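Local coordinates for OLD nuclease (Thermus scotoductus, PDB 6P74), which degrades linear and supercoiled double-stranded DNA from 5' to 3' with the help of divalent metal ions, and hydrolyses ATP in a DNA-stimulated manner, at residues 373-378 and 424-429; 410-415 and 461-466; 430-435 and 474-479. All blocks are in the same frame, centred on the assembly; numbering follows the deposited sequence.

Contact 1: 373-378 and 424-429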
loop_
_atom_site.group_PDB
_atom_site.type_symbol
_atom_site.label_atom_id
_atom_site.label_comp_id
_atom_site.label_asym_id
_atom_site.label_seq_id
_atom_site.Cartn_x
_atom_site.Cartn_y
_atom_site.Cartn_z
ATOM N N ALA A 373 13.054 4.106 -29.837
ATOM C CA ALA A 373 13.603 2.942 -30.516
ATOM C C ALA A 373 14.207 3.329 -31.859
ATOM O O ALA A 373 13.599 4.080 -32.631
ATOM C CB ALA A 373 12.531 1.861 -30.739
ATOM N N LEU A 374 15.395 2.793 -32.136
ATOM C CA LEU A 374 15.977 2.787 -33.475
ATOM C C LEU A 374 15.750 1.395 -34.072
ATOM O O LEU A 374 16.237 0.395 -33.530
ATOM C CB LEU A 374 17.474 3.135 -33.440
ATOM C CG LEU A 374 18.210 3.091 -34.802
ATOM C CD1 LEU A 374 17.723 4.175 -35.791
ATOM C CD2 LEU A 374 19.698 3.215 -34.614
ATOM N N LEU A 375 14.993 1.333 -35.164
ATOM C CA LEU A 375 14.640 0.073 -35.819
ATOM C C LEU A 375 15.587 -0.166 -36.996
ATOM O O LEU A 375 15.636 0.661 -37.908
ATOM C CB LEU A 375 13.190 0.126 -36.313
ATOM C CG LEU A 375 12.223 0.619 -35.229
ATOM C CD1 LEU A 375 10.748 0.507 -35.673
ATOM C CD2 LEU A 375 12.463 -0.169 -33.913
ATOM N N VAL A 376 16.325 -1.288 -36.984
ATOM C CA VAL A 376 17.210 -1.654 -38.090
ATOM C C VAL A 376 16.859 -3.068 -38.570
ATOM O O VAL A 376 16.123 -3.821 -37.912
ATOM C CB VAL A 376 18.714 -1.550 -37.718
ATOM C CG1 VAL A 376 19.030 -0.221 -37.089
ATOM C CG2 VAL A 376 19.130 -2.686 -36.793
ATOM N N GLU A 377 17.394 -3.417 -39.753
ATOM C CA GLU A 377 17.044 -4.686 -40.391
ATOM C C GLU A 377 17.589 -5.891 -39.640
ATOM O O GLU A 377 16.876 -6.888 -39.456
ATOM C CB GLU A 377 17.546 -4.744 -41.820
ATOM C CG GLU A 377 16.884 -3.777 -42.758
ATOM C CD GLU A 377 17.574 -3.755 -44.113
ATOM O OE1 GLU A 377 17.391 -4.714 -44.879
ATOM O OE2 GLU A 377 18.332 -2.804 -44.398
ATOM N N GLY A 378 18.854 -5.847 -39.238
ATOM C CA GLY A 378 19.532 -7.106 -38.975
ATOM C C GLY A 378 20.682 -6.972 -38.006
ATOM O O GLY A 378 20.962 -5.895 -37.475
ATOM N N ILE A 424 5.119 4.868 -29.231
ATOM C CA ILE A 424 6.545 4.808 -28.916
ATOM C C ILE A 424 7.284 5.582 -30.004
ATOM O O ILE A 424 7.084 5.290 -31.191
ATOM C CB ILE A 424 7.035 3.359 -28.832
ATOM C CG1 ILE A 424 6.179 2.577 -27.841
ATOM C CG2 ILE A 424 8.477 3.307 -28.413
ATOM C CD1 ILE A 424 6.148 1.082 -28.115
ATOM N N PRO A 425 8.084 6.588 -29.661
ATOM C CA PRO A 425 8.869 7.277 -30.691
ATOM C C PRO A 425 9.918 6.340 -31.256
ATOM O O PRO A 425 10.488 5.517 -30.534
ATOM C CB PRO A 425 9.514 8.449 -29.936
ATOM C CG PRO A 425 8.773 8.542 -28.660
ATOM C CD PRO A 425 8.315 7.161 -28.332
ATOM N N PHE A 426 10.178 6.467 -32.556
ATOM C CA PHE A 426 11.111 5.554 -33.200
ATOM C C PHE A 426 11.737 6.224 -34.418
ATOM O O PHE A 426 11.192 7.175 -34.977
ATOM C CB PHE A 426 10.419 4.248 -33.612
ATOM C CG PHE A 426 9.367 4.440 -34.667
ATOM C CD1 PHE A 426 8.074 4.767 -34.314
ATOM C CD2 PHE A 426 9.689 4.341 -36.013
ATOM C CE1 PHE A 426 7.106 4.979 -35.287
ATOM C CE2 PHE A 426 8.739 4.538 -36.988
ATOM C CZ PHE A 426 7.435 4.855 -36.623
ATOM N N VAL A 427 12.899 5.710 -34.820
ATOM C CA VAL A 427 13.500 6.010 -36.115
ATOM C C VAL A 427 13.782 4.679 -36.825
ATOM O O VAL A 427 14.170 3.688 -36.193
ATOM C CB VAL A 427 14.777 6.865 -35.943
ATOM C CG1 VAL A 427 15.516 7.050 -37.269
ATOM C CG2 VAL A 427 14.443 8.229 -35.318
ATOM N N VAL A 428 13.552 4.644 -38.131
ATOM C CA VAL A 428 13.895 3.501 -38.968
ATOM C C VAL A 428 15.137 3.837 -39.805
ATOM O O VAL A 428 15.210 4.907 -40.429
ATOM C CB VAL A 428 12.732 3.117 -39.897
ATOM C CG1 VAL A 428 13.111 1.890 -40.680
ATOM C CG2 VAL A 428 11.438 2.891 -39.116
ATOM N N VAL A 429 16.091 2.906 -39.868
ATOM C CA VAL A 429 17.130 2.928 -40.901
ATOM C C VAL A 429 17.108 1.583 -41.602
ATOM O O VAL A 429 17.106 0.541 -40.941
ATOM C CB VAL A 429 18.553 3.181 -40.358
ATOM C CG1 VAL A 429 19.399 3.884 -41.409
ATOM C CG2 VAL A 429 18.533 3.918 -39.049
HETATM O O HOH W 1 19.055 -1.621 -41.014
#
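Ala373, Leu374 and Leu375 pair in parallel with Phe426, Val427 and Val428, joining the two inner strands of the four-stranded parallel sheet of the Toprim domain. The segment axes run 4.6 Å apart with a twist of 21° between their directions. In the backbone ladder Ala373 N donates to Pro425 O, and Ala373 O takes the N-H of Val427; two residues on, Leu375 N gives to Val427 O at 2.7 Å, almost straight at 176°, while Leu375 O receives Val429 N. The bonds thus step along alternate residues of 373-378, and Leu374 turns its own N-H and C=O to strand 401-405 on the other flank. CA-H...O contacts fill in between these bonds, among them Leu374 CA to Val427 O at 3.4 Å.

Apolar contacts divide between the two faces. On the face of Leu374, Val427 and Val429, CG of Leu374 stands anti to the backbone N (chi1 177°), and CD1 reaches Val427 CG1 at 3.9 Å and, more tightly, Val429 CG2 at 3.4 Å. Helix 513-523 covers this side. On the face of Ala373, Leu375, Phe426 and Val428, Leu375 CD1 comes obliquely to the Phe426 ring, 4.0 Å from CD2, and also nears Val428 CG2; helix 409-422 packs here through Val416.

Beyond the last bridge the strands diverge toward the active site, where Glu377, inferred to bind a divalent metal, directs OE2 to the backbone N of Asp431. A water bridges the two backbones there: it accepts from Glu377 N at 2.8 Å and donates to Val429 O at 2.9 Å.

Contact 2: 410-415 and 461-466; sequences AGIELI and QRIQAC
Residues 410-415 and 461-466 are turns of two helices that run nearly parallel, their segment axes 10° apart in direction and 9.6 Å apart at closest approach, with Glu413 facing Ile463 at the nearest pair of CA atoms. A salt bridge between Glu413 and Arg462 carries the polar half of the contact. The N-H of Arg462 NE points straight at Glu413 OE2, 2.8 Å away with an angle of 176°. OE2 lies in the guanidinium plane and is met on its syn side, though NE is tilted out of the carboxylate plane. With the two planes 60° apart, the second bond, Arg462 NH2 to Glu413 OE1 at 3.0 Å, is bent and weak. A bend in the arginine chain at chi3 turns NE toward the carboxylate. Glu413 OE2 also forms a salt bridge with Arg353; two arginines therefore share one buried carboxylate, whose charge probably offsets the closeness of their like-charged groups.

Beneath the bridge the contact is apolar and looser. Ile463 CG1 touches the aliphatic part of Glu413 at CG, 4.1 Å away, and Ile412 CG2 at 4.3 Å. Cys466, one turn further along, brings SG to 4.3 Å from Glu413 CA.

Both helices belong to the Toprim domain, where they lie side by side on the face of the parallel sheet that carries Val428 and His430, each connecting one strand to the next along the chain. Val350 of helix 341-355 lies against Glu413, Leu414 and Arg462, on the polar side of the pair, whereas Ile412 and Ile463 both rest on His430 of strand 426-431, and Ile412 extends to Val428 and to Glu377.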
loop_
_atom_site.group_PDB
_atom_site.type_symbol
_atom_site.label_atom_id
_atom_site.label_comp_id
_atom_site.label_asym_id
_atom_site.label_seq_id
_atom_site.Cartn_x
_atom_site.Cartn_y
_atom_site.Cartn_z
ATOM N N ALA A 410 10.175 -6.669 -43.729
ATOM C CA ALA A 410 8.860 -7.062 -43.233
ATOM C C ALA A 410 8.820 -7.040 -41.711
ATOM O O ALA A 410 7.787 -6.708 -41.123
ATOM C CB ALA A 410 8.467 -8.451 -43.773
ATOM N N GLY A 411 9.939 -7.365 -41.062
ATOM C CA GLY A 411 10.007 -7.276 -39.612
ATOM C C GLY A 411 9.938 -5.847 -39.119
ATOM O O GLY A 411 9.372 -5.578 -38.053
ATOM N N ILE A 412 10.534 -4.915 -39.873
ATOM C CA ILE A 412 10.465 -3.498 -39.513
ATOM C C ILE A 412 9.022 -2.996 -39.586
ATOM O O ILE A 412 8.536 -2.343 -38.663
ATOM C CB ILE A 412 11.396 -2.654 -40.405
ATOM C CG1 ILE A 412 12.854 -2.933 -40.071
ATOM C CG2 ILE A 412 11.150 -1.176 -40.170
ATOM C CD1 ILE A 412 13.829 -2.242 -40.989
ATOM N N GLU A 413 8.333 -3.270 -40.694
ATOM C CA GLU A 413 6.905 -2.973 -40.786
ATOM C C GLU A 413 6.165 -3.373 -39.521
ATOM O O GLU A 413 5.362 -2.603 -38.982
ATOM C CB GLU A 413 6.272 -3.718 -41.951
ATOM C CG GLU A 413 6.537 -3.206 -43.293
ATOM C CD GLU A 413 5.479 -3.711 -44.228
ATOM O OE1 GLU A 413 4.320 -3.257 -44.095
ATOM O OE2 GLU A 413 5.783 -4.602 -45.048
ATOM N N LEU A 414 6.408 -4.597 -39.045
ATOM C CA LEU A 414 5.665 -5.081 -37.890
ATOM C C LEU A 414 5.929 -4.202 -36.678
ATOM O O LEU A 414 4.994 -3.715 -36.042
ATOM C CB LEU A 414 6.024 -6.538 -37.606
ATOM C CG LEU A 414 5.292 -7.245 -36.466
ATOM C CD1 LEU A 414 3.778 -7.029 -36.581
ATOM C CD2 LEU A 414 5.598 -8.717 -36.559
ATOM N N ILE A 415 7.206 -3.957 -36.368
ATOM C CA ILE A 415 7.547 -3.209 -35.162
ATOM C C ILE A 415 7.108 -1.761 -35.295
ATOM O O ILE A 415 6.688 -1.134 -34.314
ATOM C CB ILE A 415 9.059 -3.300 -34.860
ATOM C CG1 ILE A 415 9.523 -4.745 -34.747
ATOM C CG2 ILE A 415 9.397 -2.533 -33.581
ATOM C CD1 ILE A 415 8.713 -5.556 -33.804
ATOM N N GLN A 461 8.668 1.193 -49.965
ATOM C CA GLN A 461 7.494 2.056 -49.974
ATOM C C GLN A 461 6.538 1.708 -48.841
ATOM O O GLN A 461 5.921 2.603 -48.254
ATOM C CB GLN A 461 6.780 1.963 -51.328
ATOM C CG GLN A 461 5.626 2.929 -51.477
ATOM C CD GLN A 461 5.998 4.341 -51.010
ATOM O OE1 GLN A 461 5.394 4.872 -50.072
ATOM N NE2 GLN A 461 7.002 4.948 -51.655
ATOM N N ARG A 462 6.399 0.429 -48.506
ATOM C CA ARG A 462 5.505 0.088 -47.404
ATOM C C ARG A 462 6.048 0.601 -46.075
ATOM O O ARG A 462 5.287 1.118 -45.246
ATOM C CB ARG A 462 5.277 -1.406 -47.339
ATOM C CG ARG A 462 4.534 -2.022 -48.519
ATOM C CD ARG A 462 4.618 -3.569 -48.416
ATOM N NE ARG A 462 3.989 -3.984 -47.164
ATOM C CZ ARG A 462 2.668 -4.093 -46.971
ATOM N NH1 ARG A 462 1.816 -3.846 -47.963
ATOM N NH2 ARG A 462 2.189 -4.456 -45.781
ATOM N N ILE A 463 7.367 0.512 -45.874
ATOM C CA ILE A 463 7.971 1.059 -44.662
ATOM C C ILE A 463 7.726 2.561 -44.579
ATOM O O ILE A 463 7.469 3.115 -43.503
ATOM C CB ILE A 463 9.474 0.711 -44.621
ATOM C CG1 ILE A 463 9.643 -0.744 -44.181
ATOM C CG2 ILE A 463 10.206 1.650 -43.663
ATOM C CD1 ILE A 463 10.987 -1.351 -44.567
ATOM N N GLN A 464 7.820 3.242 -45.711
ATOM C CA GLN A 464 7.621 4.682 -45.747
ATOM C C GLN A 464 6.167 5.047 -45.444
ATOM O O GLN A 464 5.889 6.056 -44.781
ATOM C CB GLN A 464 8.050 5.184 -47.122
ATOM C CG GLN A 464 7.960 6.626 -47.299
ATOM C CD GLN A 464 9.309 7.237 -47.550
ATOM O OE1 GLN A 464 10.350 6.724 -47.102
ATOM N NE2 GLN A 464 9.309 8.344 -48.267
ATOM N N ALA A 465 5.228 4.228 -45.917
ATOM C CA ALA A 465 3.814 4.478 -45.673
ATOM C C ALA A 465 3.464 4.309 -44.198
ATOM O O ALA A 465 2.723 5.122 -43.638
ATOM C CB ALA A 465 2.957 3.543 -46.535
ATOM N N CYS A 466 3.981 3.273 -43.539
ATOM C CA CYS A 466 3.569 3.141 -42.149
ATOM C C CYS A 466 4.387 4.047 -41.231
ATOM O O CYS A 466 3.822 4.660 -40.323
ATOM C CB CYS A 466 3.629 1.688 -41.694
ATOM S SG CYS A 466 5.193 0.809 -42.028
#

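Contact 3: 430-435 and 474-479. With SM (samarium (III) ion), chain O.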
loop_
_atom_site.group_PDB
_atom_site.type_symbol
_atom_site.label_atom_id
_atom_site.label_comp_id
_atom_site.label_asym_id
_atom_site.label_seq_id
_atom_site.Cartn_x
_atom_site.Cartn_y
_atom_site.Cartn_z
ATOM N N HIS A 430 17.172 1.597 -42.929
ATOM C CA HIS A 430 17.339 0.355 -43.665
ATOM C C HIS A 430 18.058 0.631 -44.986
ATOM O O HIS A 430 18.173 1.778 -45.443
ATOM C CB HIS A 430 15.985 -0.314 -43.896
ATOM C CG HIS A 430 15.098 0.453 -44.821
ATOM N ND1 HIS A 430 15.219 0.376 -46.188
ATOM C CD2 HIS A 430 14.097 1.339 -44.579
ATOM C CE1 HIS A 430 14.313 1.160 -46.751
ATOM N NE2 HIS A 430 13.619 1.753 -45.796
ATOM N N ASP A 431 18.513 -0.446 -45.619
ATOM C CA ASP A 431 19.161 -0.341 -46.923
ATOM C C ASP A 431 18.134 -0.195 -48.032
ATOM O O ASP A 431 17.009 -0.688 -47.937
ATOM C CB ASP A 431 20.037 -1.577 -47.202
ATOM C CG ASP A 431 21.307 -1.623 -46.333
ATOM O OD1 ASP A 431 21.637 -0.581 -45.745
ATOM O OD2 ASP A 431 21.956 -2.695 -46.208
ATOM N N GLU A 432 18.540 0.471 -49.115
ATOM C CA GLU A 432 17.682 0.523 -50.290
ATOM C C GLU A 432 17.631 -0.835 -50.988
ATOM O O GLU A 432 16.548 -1.342 -51.300
ATOM C CB GLU A 432 18.166 1.607 -51.245
ATOM C CG GLU A 432 17.274 1.838 -52.475
ATOM C CD GLU A 432 18.004 2.683 -53.531
ATOM O OE1 GLU A 432 19.221 2.891 -53.359
ATOM O OE2 GLU A 432 17.393 3.127 -54.531
ATOM N N ASP A 433 18.798 -1.429 -51.262
ATOM C CA ASP A 433 18.890 -2.760 -51.876
ATOM C C ASP A 433 18.345 -2.791 -53.299
ATOM O O ASP A 433 17.738 -3.773 -53.722
ATOM C CB ASP A 433 18.197 -3.811 -51.021
ATOM C CG ASP A 433 19.033 -4.197 -49.828
ATOM O OD1 ASP A 433 20.274 -4.156 -49.963
ATOM O OD2 ASP A 433 18.474 -4.544 -48.772
ATOM N N VAL A 434 18.590 -1.720 -54.040
ATOM C CA VAL A 434 18.277 -1.624 -55.457
ATOM C C VAL A 434 19.599 -1.462 -56.187
ATOM O O VAL A 434 20.446 -0.671 -55.767
ATOM C CB VAL A 434 17.338 -0.438 -55.722
ATOM C CG1 VAL A 434 17.188 -0.139 -57.239
ATOM C CG2 VAL A 434 16.015 -0.679 -54.986
ATOM N N TRP A 435 19.789 -2.224 -57.253
ATOM C CA TRP A 435 21.095 -2.287 -57.888
ATOM C C TRP A 435 20.953 -2.092 -59.386
ATOM O O TRP A 435 19.980 -2.565 -59.972
ATOM C CB TRP A 435 21.756 -3.639 -57.590
ATOM C CG TRP A 435 21.849 -3.872 -56.118
ATOM C CD1 TRP A 435 20.973 -4.586 -55.323
ATOM C CD2 TRP A 435 22.850 -3.349 -55.242
ATOM N NE1 TRP A 435 21.379 -4.533 -54.014
ATOM C CE2 TRP A 435 22.531 -3.784 -53.937
ATOM C CE3 TRP A 435 23.986 -2.553 -55.439
ATOM C CZ2 TRP A 435 23.320 -3.462 -52.830
ATOM C CZ3 TRP A 435 24.758 -2.232 -54.350
ATOM C CH2 TRP A 435 24.420 -2.677 -53.055
ATOM N N VAL A 474 17.309 6.016 -45.431
ATOM C CA VAL A 474 17.604 4.931 -46.355
ATOM C C VAL A 474 19.079 4.981 -46.726
ATOM O O VAL A 474 19.551 5.981 -47.274
ATOM C CB VAL A 474 16.728 4.978 -47.606
ATOM C CG1 VAL A 474 17.069 3.777 -48.473
ATOM C CG2 VAL A 474 15.210 4.967 -47.208
ATOM N N VAL A 475 19.804 3.901 -46.438
ATOM C CA VAL A 475 21.200 3.794 -46.867
ATOM C C VAL A 475 21.230 3.275 -48.301
ATOM O O VAL A 475 20.792 2.153 -48.564
ATOM C CB VAL A 475 22.007 2.874 -45.942
ATOM C CG1 VAL A 475 23.473 2.879 -46.409
ATOM C CG2 VAL A 475 21.902 3.327 -44.511
ATOM N N GLN A 476 21.745 4.091 -49.224
ATOM C CA GLN A 476 21.809 3.832 -50.671
ATOM C C GLN A 476 23.227 3.475 -51.088
ATOM O O GLN A 476 24.139 4.295 -50.880
ATOM C CB GLN A 476 21.384 5.084 -51.439
ATOM C CG GLN A 476 20.088 5.682 -50.991
ATOM C CD GLN A 476 19.592 6.676 -51.998
ATOM O OE1 GLN A 476 19.933 7.851 -51.929
ATOM N NE2 GLN A 476 18.822 6.205 -52.975
ATOM N N PRO A 477 23.463 2.326 -51.728
ATOM C CA PRO A 477 22.480 1.268 -51.951
ATOM C C PRO A 477 22.319 0.382 -50.729
ATOM O O PRO A 477 21.278 -0.251 -50.610
ATOM C CB PRO A 477 23.063 0.463 -53.114
ATOM C CG PRO A 477 24.561 0.720 -53.043
ATOM C CD PRO A 477 24.674 2.153 -52.566
ATOM N N SER A 478 23.317 0.340 -49.846
ATOM C CA SER A 478 23.252 -0.515 -48.660
ATOM C C SER A 478 24.371 -0.131 -47.711
ATOM O O SER A 478 25.380 0.441 -48.126
ATOM C CB SER A 478 23.400 -1.995 -49.021
ATOM O OG SER A 478 24.693 -2.212 -49.578
ATOM N N LEU A 479 24.205 -0.504 -46.439
ATOM C CA LEU A 479 25.250 -0.249 -45.448
ATOM C C LEU A 479 26.526 -0.990 -45.803
ATOM O O LEU A 479 27.631 -0.456 -45.629
ATOM C CB LEU A 479 24.780 -0.636 -44.038
ATOM C CG LEU A 479 25.752 -0.366 -42.875
ATOM C CD1 LEU A 479 25.978 1.094 -42.660
ATOM C CD2 LEU A 479 25.321 -1.031 -41.536
HETATM SM SM SM O . 22.205 -4.995 -45.738
HETATM O O HOH W 2 22.080 -4.993 -48.330
#
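Asp431 meets Ser478 and Leu479 where two neighbouring parallel strands of the Toprim sheet end at the metal site. Its OD2 binds the samarium ion at 2.4 Å, and Glu480 is the other protein ligand seen. A water 2.6 Å from the metal donates to Asp433 OD1, linking that carboxylate to the ion at second hand.

The other oxygen, Asp431 OD1, accepts the N-H of Leu479 at 2.7 Å, from well above the carboxylate plane. This amide belongs to the first turn of a helix whose N-cap is Ser478, with OG bonded to Ala481 N.

Backbone bonds set the spacing behind these groups. Val475 N donates to His430 O and Glu432 N to Val475 O; past the sheet, Asp433 N reaches Pro477 O at 2.8 Å, nearly straight at 173°. Pro477 follows a cis peptide bond, and its CB lies over the six-membered ring of Trp435, a CH-pi contact of 3.7 Å to the centroid. The indole crosses the proline at about a right angle, with Ser478 OG by its edge. On the face opposite the Asp431 side chain, His430, with CG between the backbone N and carbonyl carbon (chi1 67°), donates its ND1 N-H to Asp431 O at 2.7 Å, from above the carbonyl plane.

Asp431, Asp433, Ser478 and Glu480 are all inferred ligands of the divalent cations, probably two, used in DNA cleavage. Samarium marks a position beside the C-terminal end of strand 426-431, held by clustered carboxylates, while the Leu479 N-H probably steadies Asp431 and offsets part of its negative charge.

From the N terminus, strand 372-376 comes first, and contact 1 closes a loop of 45 residues when strand 426-431 docks beside it. That loop includes strand 401-405 and helix 409-422, where contact 2 opens; contact 2 closes only on helix 443-467, so contacts 1 and 2 cross along the chain. Contact 3 opens at the end of strand 426-431, after contact 1 has closed, and ends past strand 472-475; it crosses contact 2 as well. Contacts 1 and 3 thus share a middle strand and join three of the four strands of the sheet, while contact 2 joins helices packed against it. Leu375 against Ile415 ties contact 1 to contact 2, and Val429 against Val475 ties it to contact 3.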